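Local coordinates for protein DegQ (Legionella pneumophila, PDB 4YO1) that probably cleaves periplasmic proteins as an S1C-family (HtrA-type) serine endopeptidase, present here as its trypsin-like protease domain and one following PDZ domain, at residues M30-N35 / S77-D82; N35-G40 / L100-L105; I89-V94 / T122-L127. The protein carries 1 engineered substitution. All coordinates share one frame; numbering follows the deposited sequence.

Overall arrangement
From the N terminus, strand 33-40 is the first of six in the N-terminal barrel of the trypsin-like fold. Interaction 1 closes a loop of about 40 residues by pairing its start with strand 74-82. The remainder of the same strand enters interaction 2, a longer closure to strand 98-104 that joins the first and last strands in the sheet order and so shuts the barrel. N35 belongs to both contacts, and their segments alternate along the chain. Interaction 3 opens only after interaction 1 has closed, but crosses interaction 2; it joins strand 87-91 to strand 124-128 and carries two predicted charge-relay residues. S77 O meets T90 OG1 between 1 and 3.

Interaction 1 of 3, residues M30-N35 / S77-D82; sequences MPAIVN and SGVIID
I80 and V34 meet inside the N-terminal barrel of the trypsin-like fold, where the first two strands pair antiparallel; their pieces 33-35 and 77-82 run 138° apart. From I80 CB, which lies 3.6 Å from A32 O, the chain goes on to CG1, set anti to the carbonyl carbon (chi1 -65°). That torsion keeps CG1 near the same A32 oxygen and brings it to V34 CG1 at 3.7 Å; the extended tip, I80 CD1, remains 4.1 Å from V34 CG1. The two side chains cross at about a right angle, and both also touch I88 of the next strand, a setting that suits branched apolar residues.

The backbone holds this register. I80 N donates to A32 O at 2.8 Å in the carbonyl plane, and V34 N donates to G78 O at 2.7 Å. Because G78 carries no side chain, V34 CG2 can settle over its peptide, 3.4 Å from G78 O.

On the other face I33 and V79 pack on A205 of the C-terminal barrel. Nearby, the hydroxyl of S77 reaches N156 N and G200 O, close to the predicted substrate-binding loop; a small polar residue fits this junction of the barrels. The second V34-G78 bond is more bent: G78 N approaches V34 O at 3.0 Å from above the carbonyl plane, 42° out of it.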
# COMPACT_ATOMS: atom_id res chain seq x y z
N MET A 30 -21.23 -0.28 2.96
CA MET A 30 -21.59 -0.36 1.53
C MET A 30 -22.86 0.35 1.02
O MET A 30 -22.76 1.15 0.08
CB MET A 30 -21.58 -1.81 1.02
CG MET A 30 -20.21 -2.38 0.80
SD MET A 30 -19.04 -1.07 0.47
CE MET A 30 -17.71 -1.54 1.58
N PRO A 31 -24.04 0.06 1.60
CA PRO A 31 -25.29 0.60 1.05
C PRO A 31 -25.30 2.11 0.82
O PRO A 31 -25.94 2.59 -0.12
CB PRO A 31 -26.32 0.24 2.12
CG PRO A 31 -25.78 -0.96 2.77
CD PRO A 31 -24.30 -0.76 2.80
N ALA A 32 -24.60 2.85 1.67
CA ALA A 32 -24.60 4.31 1.63
C ALA A 32 -23.71 4.85 0.52
O ALA A 32 -23.76 6.04 0.21
CB ALA A 32 -24.14 4.85 2.96
N ILE A 33 -22.89 3.98 -0.05
CA ILE A 33 -21.95 4.42 -1.07
C ILE A 33 -22.58 4.33 -2.43
O ILE A 33 -23.15 3.30 -2.80
CB ILE A 33 -20.64 3.63 -1.02
CG1 ILE A 33 -19.84 4.04 0.21
CG2 ILE A 33 -19.80 3.91 -2.26
CD1 ILE A 33 -20.19 3.27 1.43
N VAL A 34 -22.52 5.42 -3.18
CA VAL A 34 -23.19 5.45 -4.48
C VAL A 34 -22.20 5.63 -5.63
O VAL A 34 -21.04 6.00 -5.42
CB VAL A 34 -24.25 6.58 -4.55
CG1 VAL A 34 -25.21 6.48 -3.37
CG2 VAL A 34 -23.59 7.95 -4.60
N ASN A 35 -22.68 5.35 -6.83
CA ASN A 35 -21.95 5.70 -8.03
C ASN A 35 -22.55 6.95 -8.62
O ASN A 35 -23.77 7.15 -8.57
CB ASN A 35 -21.96 4.57 -9.06
CG ASN A 35 -21.21 4.95 -10.33
OD1 ASN A 35 -21.79 5.47 -11.28
ND2 ASN A 35 -19.92 4.73 -10.33
N SER A 77 -17.65 8.39 -7.02
CA SER A 77 -18.55 7.82 -6.03
C SER A 77 -19.14 8.92 -5.17
O SER A 77 -18.84 10.10 -5.36
CB SER A 77 -17.81 6.82 -5.14
OG SER A 77 -17.34 5.72 -5.89
N GLY A 78 -19.97 8.53 -4.22
CA GLY A 78 -20.53 9.48 -3.28
C GLY A 78 -21.10 8.76 -2.09
O GLY A 78 -21.34 7.56 -2.14
N VAL A 79 -21.32 9.50 -1.01
CA VAL A 79 -21.89 8.94 0.22
C VAL A 79 -23.26 9.54 0.54
O VAL A 79 -23.44 10.76 0.52
CB VAL A 79 -20.94 9.16 1.41
CG1 VAL A 79 -21.40 8.35 2.62
CG2 VAL A 79 -19.52 8.78 1.02
N ILE A 80 -24.24 8.69 0.83
CA ILE A 80 -25.54 9.16 1.30
C ILE A 80 -25.45 9.62 2.76
O ILE A 80 -25.06 8.86 3.65
CB ILE A 80 -26.61 8.06 1.20
CG1 ILE A 80 -26.87 7.71 -0.26
CG2 ILE A 80 -27.90 8.52 1.83
CD1 ILE A 80 -28.02 6.75 -0.46
N ILE A 81 -25.83 10.87 3.01
CA ILE A 81 -25.74 11.43 4.36
C ILE A 81 -27.08 11.40 5.12
O ILE A 81 -27.14 11.01 6.28
CB ILE A 81 -25.20 12.87 4.33
CG1 ILE A 81 -23.74 12.88 3.85
CG2 ILE A 81 -25.31 13.51 5.69
CD1 ILE A 81 -22.87 11.86 4.54
N ASP A 82 -28.15 11.82 4.44
CA ASP A 82 -29.47 11.85 5.04
C ASP A 82 -30.45 11.13 4.12
O ASP A 82 -30.89 11.69 3.11
CB ASP A 82 -29.90 13.31 5.27
CG ASP A 82 -31.21 13.44 6.03
OD1 ASP A 82 -31.76 12.42 6.51
OD2 ASP A 82 -31.69 14.59 6.18

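Interaction 2 of 3, residues N35-G40 / L100-L105; sequences NVAVQG and LITVTL
N35-Q39 and L100-T104 pair as antiparallel strands, their directions 164° apart, with paired bonds at N35/T104, A37/T102 and Q39/L100. In the middle rung A37 N reaches T102 O at 2.8 Å and T102 N reaches A37 O at 2.7 Å, both nearly along the C=O axis.

Side chains alternate between two faces. V36, V38, I101 and V103 line one, all buried and beta-branched, a residue type at home in extended strands. V38 and I101 lie side by side pointing the same way. With V38 CG1 anti to the backbone N (chi1 167°), V38 CG2 comes to lie anti to the carbonyl carbon and rests against I101 CG1 at 3.9 Å, and I95 covers both residues. One rung along, V36 CG2 meets V103 CG2 at 3.8 Å, the two side chains crossing obliquely.

The opposite face is mixed, with A37, T102 and T104 partly exposed and Q39 exposed, but N35 buried. T102 CG2 sits between its own backbone N and carbonyl carbon, which brings this methyl to 3.7 Å from A37 CB, while T102 OG1 turns the other way to make a weak hydrogen bond with L111 O. At the outer end Q39 CB and L100 CB touch at 4.0 Å. Q39 runs on extended beyond CG, as befits a polar side chain in an exposed position. At the other end N35 and T104 lie side by side: T104 OG1 approaches N35 CB, while the amide of N35 gives its ND2 to N156 O and so reaches the loop that follows the first strand, 150-155, of the C-terminal barrel.

This pairing of strands 33-40 and 98-104 is the seam that closes the N-terminal six-stranded barrel of the chymotrypsin-like fold.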
# COMPACT_ATOMS: atom_id res chain seq x y z
N ASN A 35 -22.68 5.35 -6.83
CA ASN A 35 -21.95 5.70 -8.03
C ASN A 35 -22.55 6.95 -8.62
O ASN A 35 -23.77 7.15 -8.57
CB ASN A 35 -21.96 4.57 -9.06
CG ASN A 35 -21.21 4.95 -10.33
OD1 ASN A 35 -21.79 5.47 -11.28
ND2 ASN A 35 -19.92 4.73 -10.33
N VAL A 36 -21.70 7.80 -9.18
CA VAL A 36 -22.15 9.07 -9.74
C VAL A 36 -21.63 9.27 -11.16
O VAL A 36 -20.44 9.45 -11.37
CB VAL A 36 -21.69 10.23 -8.85
CG1 VAL A 36 -22.00 11.56 -9.52
CG2 VAL A 36 -22.36 10.15 -7.49
N ALA A 37 -22.54 9.23 -12.13
CA ALA A 37 -22.16 9.47 -13.51
C ALA A 37 -22.67 10.82 -14.00
O ALA A 37 -23.83 11.17 -13.80
CB ALA A 37 -22.65 8.35 -14.39
N VAL A 38 -21.79 11.57 -14.66
CA VAL A 38 -22.10 12.93 -15.09
C VAL A 38 -21.90 13.12 -16.59
O VAL A 38 -20.90 12.68 -17.16
CB VAL A 38 -21.23 13.95 -14.32
CG1 VAL A 38 -21.29 15.32 -14.96
CG2 VAL A 38 -21.68 14.01 -12.87
N GLN A 39 -22.87 13.77 -17.22
CA GLN A 39 -22.78 14.08 -18.64
C GLN A 39 -23.03 15.57 -18.87
O GLN A 39 -24.00 16.13 -18.37
CB GLN A 39 -23.78 13.23 -19.43
CG GLN A 39 -23.68 11.74 -19.13
CD GLN A 39 -24.76 10.91 -19.79
OE1 GLN A 39 -25.20 11.21 -20.90
NE2 GLN A 39 -25.20 9.87 -19.11
N GLY A 40 -22.13 16.21 -19.60
CA GLY A 40 -22.25 17.61 -19.97
C GLY A 40 -21.60 17.89 -21.31
O GLY A 40 -21.60 17.03 -22.18
N LEU A 100 -26.13 16.43 -16.91
CA LEU A 100 -26.86 15.27 -16.42
C LEU A 100 -26.08 14.55 -15.33
O LEU A 100 -25.09 13.87 -15.61
CB LEU A 100 -27.17 14.31 -17.55
CG LEU A 100 -28.49 13.52 -17.48
CD1 LEU A 100 -28.51 12.48 -18.58
CD2 LEU A 100 -28.76 12.88 -16.12
N ILE A 101 -26.54 14.69 -14.10
CA ILE A 101 -25.96 13.95 -12.99
C ILE A 101 -26.85 12.77 -12.68
O ILE A 101 -27.96 12.93 -12.20
CB ILE A 101 -25.85 14.80 -11.74
CG1 ILE A 101 -24.95 16.01 -11.99
CG2 ILE A 101 -25.30 13.98 -10.60
CD1 ILE A 101 -24.95 17.01 -10.88
N THR A 102 -26.36 11.57 -12.97
CA THR A 102 -27.14 10.39 -12.64
C THR A 102 -26.47 9.51 -11.57
O THR A 102 -25.28 9.19 -11.67
CB THR A 102 -27.49 9.57 -13.89
OG1 THR A 102 -28.12 8.34 -13.49
CG2 THR A 102 -26.25 9.26 -14.71
N VAL A 103 -27.26 9.16 -10.56
CA VAL A 103 -26.81 8.36 -9.43
C VAL A 103 -27.35 6.94 -9.53
O VAL A 103 -28.53 6.73 -9.78
CB VAL A 103 -27.27 8.99 -8.08
CG1 VAL A 103 -27.60 7.92 -7.05
CG2 VAL A 103 -26.18 9.89 -7.51
N THR A 104 -26.48 5.97 -9.29
CA THR A 104 -26.88 4.58 -9.30
C THR A 104 -26.58 4.03 -7.90
O THR A 104 -25.48 4.17 -7.40
CB THR A 104 -26.24 3.80 -10.45
OG1 THR A 104 -24.81 3.86 -10.34
CG2 THR A 104 -26.66 4.35 -11.79
N LEU A 105 -27.58 3.42 -7.29
CA LEU A 105 -27.48 2.87 -5.94
C LEU A 105 -26.87 1.50 -5.89
O LEU A 105 -26.32 1.02 -6.87
CB LEU A 105 -28.86 2.79 -5.29
CG LEU A 105 -29.65 4.08 -5.16
CD1 LEU A 105 -30.92 3.80 -4.37
CD2 LEU A 105 -28.82 5.14 -4.46

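Interaction 3 of 3, residues I89-V94 / T122-L127; sequences ITNDHV and TDLAVL
H93 and D123, predicted members of the charge relay of this serine protease, face each other where strands 87-91 and 124-128 of the N-terminal barrel splay apart. D123 CG stands anti to the backbone N (chi1 -171°), which carries the carboxylate over the turn at N91-H93. There D123 OD1 takes H93 N at 3.0 Å through its syn lone pair, and D92 N adds weak bonds to D123 OD1 and D123 O. A carboxylate can receive several N-H groups at once, so the aspartate fixes the backbone of the histidine as well as lying beside its ring. Ring and carboxylate planes are 72° apart, and H93 ND1 lies 3.3 Å from D123 OD2 at an angle too poor for a hydrogen bond. The N91 amide also lies against D123 OD2, its plane 58° from that of the carboxylate, but the angle is poor and no bond can be claimed; N91 CB lies in plane at the edge of the H93 ring.

As in the chymotrypsin-like fold, histidine and aspartate come from one barrel and the third position, here the engineered A202, from the other; N91 touches A202.

Below the site the strands pair normally. T90 N bonds to A125 O at 3.2 Å and A125 N to T90 O at 3.0 Å. A125 is small enough for its CB to sit 3.5 Å from D92 OD1, while D92 OD2 forms a salt bridge with R96. T90 CG2 meets L127 CD1 at 3.9 Å. On the other face I89 CD1 touches L124 CD2 at 3.8 Å, and L124 packs on A239 and V242 of helix 236-249.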
# COMPACT_ATOMS: atom_id res chain seq x y z
N ILE A 89 -23.29 13.29 -0.80
CA ILE A 89 -22.13 14.15 -1.00
C ILE A 89 -21.08 13.43 -1.84
O ILE A 89 -20.87 12.22 -1.72
CB ILE A 89 -21.54 14.58 0.35
CG1 ILE A 89 -20.25 15.38 0.14
CG2 ILE A 89 -21.28 13.37 1.21
CD1 ILE A 89 -19.64 15.88 1.43
N THR A 90 -20.43 14.19 -2.71
CA THR A 90 -19.41 13.65 -3.59
C THR A 90 -18.42 14.77 -3.86
O THR A 90 -18.53 15.84 -3.27
CB THR A 90 -20.05 13.12 -4.90
OG1 THR A 90 -19.03 12.76 -5.84
CG2 THR A 90 -20.96 14.17 -5.51
N ASN A 91 -17.45 14.54 -4.74
CA ASN A 91 -16.47 15.57 -5.03
C ASN A 91 -17.03 16.65 -5.94
O ASN A 91 -17.96 16.41 -6.70
CB ASN A 91 -15.18 14.98 -5.61
CG ASN A 91 -14.09 14.85 -4.56
OD1 ASN A 91 -14.36 14.79 -3.36
ND2 ASN A 91 -12.84 14.81 -5.02
N ASP A 92 -16.46 17.85 -5.84
CA ASP A 92 -16.99 19.01 -6.55
C ASP A 92 -16.63 18.98 -8.02
O ASP A 92 -17.42 19.39 -8.87
CB ASP A 92 -16.49 20.31 -5.92
CG ASP A 92 -17.28 21.51 -6.39
OD1 ASP A 92 -18.45 21.32 -6.81
OD2 ASP A 92 -16.75 22.65 -6.34
N HIS A 93 -15.43 18.51 -8.32
CA HIS A 93 -14.94 18.53 -9.69
C HIS A 93 -15.56 17.43 -10.54
O HIS A 93 -15.44 17.45 -11.76
CB HIS A 93 -13.41 18.44 -9.74
CG HIS A 93 -12.88 17.10 -9.39
ND1 HIS A 93 -13.42 16.32 -8.39
CD2 HIS A 93 -11.85 16.38 -9.91
CE1 HIS A 93 -12.75 15.18 -8.31
NE2 HIS A 93 -11.79 15.20 -9.22
N VAL A 94 -16.23 16.47 -9.91
CA VAL A 94 -16.87 15.41 -10.66
C VAL A 94 -18.11 15.94 -11.36
O VAL A 94 -18.41 15.57 -12.50
CB VAL A 94 -17.30 14.24 -9.77
CG1 VAL A 94 -17.69 13.05 -10.62
CG2 VAL A 94 -16.18 13.86 -8.82
N THR A 122 -12.78 22.80 -0.54
CA THR A 122 -12.72 21.45 0.02
C THR A 122 -12.98 20.38 -1.05
O THR A 122 -12.95 19.18 -0.76
CB THR A 122 -13.74 21.24 1.17
OG1 THR A 122 -15.07 21.32 0.65
CG2 THR A 122 -13.56 22.27 2.26
N ASP A 123 -13.24 20.83 -2.28
CA ASP A 123 -13.65 19.95 -3.37
C ASP A 123 -14.84 19.08 -2.97
O ASP A 123 -14.81 17.86 -3.11
CB ASP A 123 -12.50 19.07 -3.87
CG ASP A 123 -12.86 18.31 -5.15
OD1 ASP A 123 -13.77 18.77 -5.88
OD2 ASP A 123 -12.24 17.26 -5.42
N LEU A 124 -15.89 19.72 -2.48
CA LEU A 124 -17.06 18.98 -2.07
C LEU A 124 -18.30 19.55 -2.72
O LEU A 124 -18.36 20.75 -3.03
CB LEU A 124 -17.21 19.00 -0.54
CG LEU A 124 -16.16 18.24 0.28
CD1 LEU A 124 -16.30 18.51 1.77
CD2 LEU A 124 -16.24 16.74 -0.01
N ALA A 125 -19.29 18.70 -2.95
CA ALA A 125 -20.54 19.13 -3.53
C ALA A 125 -21.69 18.30 -2.97
O ALA A 125 -21.50 17.15 -2.57
CB ALA A 125 -20.48 19.02 -5.04
N VAL A 126 -22.89 18.90 -2.95
CA VAL A 126 -24.04 18.25 -2.35
C VAL A 126 -25.14 18.04 -3.38
O VAL A 126 -25.45 18.94 -4.16
CB VAL A 126 -24.64 19.10 -1.21
CG1 VAL A 126 -25.74 18.33 -0.50
CG2 VAL A 126 -23.56 19.52 -0.22
N LEU A 127 -25.72 16.84 -3.39
CA LEU A 127 -26.78 16.53 -4.34
C LEU A 127 -28.02 16.04 -3.60
O LEU A 127 -27.91 15.46 -2.52
CB LEU A 127 -26.32 15.45 -5.33
CG LEU A 127 -24.93 15.57 -5.97
CD1 LEU A 127 -24.61 14.33 -6.76
CD2 LEU A 127 -24.82 16.80 -6.85